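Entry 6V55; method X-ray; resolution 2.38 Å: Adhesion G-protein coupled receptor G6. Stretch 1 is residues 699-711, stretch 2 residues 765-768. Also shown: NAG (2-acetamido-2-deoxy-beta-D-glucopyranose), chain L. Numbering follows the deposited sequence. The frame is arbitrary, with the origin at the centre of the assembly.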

# COMPACT_ATOMS: atom_id res chain seq x y z
N ALA A 699 -30.61 -13.24 31.60
CA ALA A 699 -31.93 -13.74 31.26
C ALA A 699 -32.01 -15.26 31.38
O ALA A 699 -30.99 -15.96 31.26
CB ALA A 699 -32.35 -13.31 29.85
N SER A 700 -33.22 -15.76 31.62
CA SER A 700 -33.48 -17.19 31.61
C SER A 700 -34.94 -17.44 31.28
O SER A 700 -35.79 -16.59 31.56
CB SER A 700 -33.14 -17.84 32.94
OG SER A 700 -33.05 -19.25 32.79
N SER A 701 -35.21 -18.61 30.70
CA SER A 701 -36.57 -19.05 30.41
C SER A 701 -36.52 -20.56 30.18
O SER A 701 -35.45 -21.15 30.07
CB SER A 701 -37.17 -18.36 29.17
OG SER A 701 -36.60 -18.88 27.98
N VAL A 702 -37.70 -21.16 30.08
CA VAL A 702 -37.79 -22.58 29.77
C VAL A 702 -38.60 -22.84 28.52
O VAL A 702 -38.95 -23.99 28.24
CB VAL A 702 -38.38 -23.38 30.95
CG1 VAL A 702 -37.36 -23.50 32.05
CG2 VAL A 702 -39.59 -22.66 31.43
N GLY A 703 -38.92 -21.81 27.75
CA GLY A 703 -39.59 -22.03 26.48
C GLY A 703 -40.14 -20.73 25.97
O GLY A 703 -39.78 -19.65 26.44
N ASN A 704 -41.09 -20.86 25.03
CA ASN A 704 -41.76 -19.72 24.40
C ASN A 704 -42.81 -19.03 25.30
O ASN A 704 -43.57 -18.19 24.81
CB ASN A 704 -42.41 -20.19 23.10
CG ASN A 704 -42.47 -19.10 22.06
OD1 ASN A 704 -41.91 -18.02 22.29
ND2 ASN A 704 -43.16 -19.34 20.94
N PHE A 705 -42.85 -19.31 26.60
CA PHE A 705 -43.87 -18.80 27.50
C PHE A 705 -43.24 -18.52 28.86
O PHE A 705 -42.22 -19.12 29.22
CB PHE A 705 -45.05 -19.80 27.64
CG PHE A 705 -44.77 -20.95 28.56
CD1 PHE A 705 -43.86 -21.94 28.20
CD2 PHE A 705 -45.43 -21.04 29.78
CE1 PHE A 705 -43.60 -23.00 29.04
CE2 PHE A 705 -45.19 -22.09 30.63
CZ PHE A 705 -44.26 -23.08 30.26
N THR A 706 -43.84 -17.59 29.61
CA THR A 706 -43.34 -17.19 30.92
C THR A 706 -44.11 -17.93 32.01
O THR A 706 -45.34 -17.95 32.00
CB THR A 706 -43.49 -15.68 31.12
OG1 THR A 706 -43.05 -15.00 29.94
CG2 THR A 706 -42.66 -15.20 32.31
N ILE A 707 -43.38 -18.56 32.93
CA ILE A 707 -43.99 -19.21 34.08
C ILE A 707 -44.20 -18.15 35.14
O ILE A 707 -43.24 -17.49 35.53
CB ILE A 707 -43.10 -20.33 34.63
CG1 ILE A 707 -42.80 -21.36 33.54
CG2 ILE A 707 -43.74 -20.92 35.86
CD1 ILE A 707 -42.17 -22.64 34.08
N LYS A 708 -45.45 -17.96 35.59
CA LYS A 708 -45.81 -16.84 36.44
C LYS A 708 -46.30 -17.34 37.79
O LYS A 708 -46.70 -18.51 37.92
CB LYS A 708 -46.89 -15.97 35.81
CG LYS A 708 -46.39 -15.22 34.60
CD LYS A 708 -47.40 -14.22 34.06
CE LYS A 708 -46.88 -13.59 32.77
NZ LYS A 708 -47.89 -12.73 32.07
N ASN A 709 -46.24 -16.43 38.79
CA ASN A 709 -46.85 -16.59 40.12
C ASN A 709 -46.38 -17.85 40.83
O ASN A 709 -47.19 -18.67 41.27
CB ASN A 709 -48.38 -16.55 40.05
CG ASN A 709 -48.94 -15.12 39.85
OD1 ASN A 709 -48.66 -14.20 40.64
ND2 ASN A 709 -49.76 -14.94 38.82
N LEU A 710 -45.06 -18.03 40.90
CA LEU A 710 -44.49 -19.22 41.53
C LEU A 710 -44.68 -19.17 43.05
O LEU A 710 -44.81 -18.10 43.66
CB LEU A 710 -43.01 -19.35 41.18
CG LEU A 710 -42.59 -19.59 39.73
CD1 LEU A 710 -41.23 -18.97 39.46
CD2 LEU A 710 -42.57 -21.08 39.42
N GLN A 711 -44.72 -20.35 43.67
CA GLN A 711 -44.84 -20.41 45.12
C GLN A 711 -43.48 -20.31 45.80
O GLN A 711 -43.37 -19.75 46.90
CB GLN A 711 -45.57 -21.69 45.53
CG GLN A 711 -45.85 -21.88 47.02
CD GLN A 711 -45.74 -23.34 47.43
OE1 GLN A 711 -46.46 -24.20 46.91
NE2 GLN A 711 -44.80 -23.64 48.33
N CYS A 765 -37.45 -13.56 42.49
CA CYS A 765 -38.55 -13.21 41.60
C CYS A 765 -39.51 -14.39 41.51
O CYS A 765 -39.07 -15.55 41.53
CB CYS A 765 -38.05 -12.81 40.21
SG CYS A 765 -37.07 -11.29 40.22
N ASN A 766 -40.81 -14.11 41.43
CA ASN A 766 -41.82 -15.15 41.43
C ASN A 766 -42.23 -15.58 40.03
O ASN A 766 -43.24 -16.28 39.88
CB ASN A 766 -43.06 -14.70 42.24
CG ASN A 766 -43.89 -13.62 41.53
OD1 ASN A 766 -43.39 -12.84 40.72
ND2 ASN A 766 -45.17 -13.55 41.89
N HIS A 767 -41.52 -15.12 39.00
CA HIS A 767 -41.79 -15.52 37.64
C HIS A 767 -40.49 -15.71 36.87
O HIS A 767 -39.45 -15.17 37.24
CB HIS A 767 -42.70 -14.50 36.91
CG HIS A 767 -42.08 -13.16 36.73
ND1 HIS A 767 -42.07 -12.20 37.72
CD2 HIS A 767 -41.45 -12.60 35.66
CE1 HIS A 767 -41.46 -11.11 37.28
NE2 HIS A 767 -41.08 -11.33 36.03
N LEU A 768 -40.54 -16.51 35.80
CA LEU A 768 -39.33 -16.76 35.01
C LEU A 768 -39.56 -16.73 33.48
O LEU A 768 -40.30 -17.52 32.90
CB LEU A 768 -38.70 -18.10 35.40
CG LEU A 768 -37.47 -18.31 34.52
CD1 LEU A 768 -36.30 -17.46 35.01
CD2 LEU A 768 -37.12 -19.77 34.40
C1 NAG L . -43.24 -18.31 19.92
C2 NAG L . -42.74 -18.80 18.55
C3 NAG L . -42.70 -17.63 17.56
C4 NAG L . -44.07 -16.96 17.46
C5 NAG L . -44.59 -16.55 18.85
C6 NAG L . -46.02 -16.05 18.81
C7 NAG L . -41.12 -20.57 18.04
C8 NAG L . -39.74 -21.10 18.30
N2 NAG L . -41.44 -19.44 18.67
O3 NAG L . -42.28 -18.10 16.28
O4 NAG L . -43.98 -15.81 16.63
O5 NAG L . -44.56 -17.67 19.76
O6 NAG L . -46.68 -16.25 20.05
O7 NAG L . -41.91 -21.15 17.29
O HOH W 1 -39.93 -19.40 30.64

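Two chain segments need no regular sheet to be joined as strands are, provided that their backbone polar groups find one another; residues 699-711 and 765-768 of this adhesion receptor illustrate the point. Ile707 and Leu768 form a reciprocal pair: Leu768 N donates to Ile707 O at 2.9 Å, and Ile707 N donates to Leu768 O over a longer 3.3 Å. Further along, Leu710 N reaches Asn766 O at 2.7 Å, almost in line. Asn709 N also lies 3.2 Å from Asn766 O, but its angle is too poor for a hydrogen bond. Ile707 O gains a CA-H...O contact from His767 CA, also at 3.2 Å.

One water extends the network. It accepts from Val702 N (2.9 Å) and donates to Phe705 O (2.7 Å) and Leu768 O (3.0 Å), so Leu768 O serves both the backbone of Ile707 and the solvent molecule.

Side chains fill the space around this polar frame. Leu768 loses the most surface to the other stretch; its CD1 packs 3.8 Å from Ser700 CB and lies 3.6 Å from Ser700 O, while its CD2 meets Val702 CG1 at 4.4 Å, an apolar contact; leucine suits this buried place because its side chain offers carbon surface and leaves no polar group to satisfy. The hydroxyls of Ser700 and Ser701 are satisfied elsewhere in the structure. Asn704, exposed and out of reach of the second stretch, plays no part in the contact; its ND2 is bonded covalently to NAG C1 at 1.5 Å.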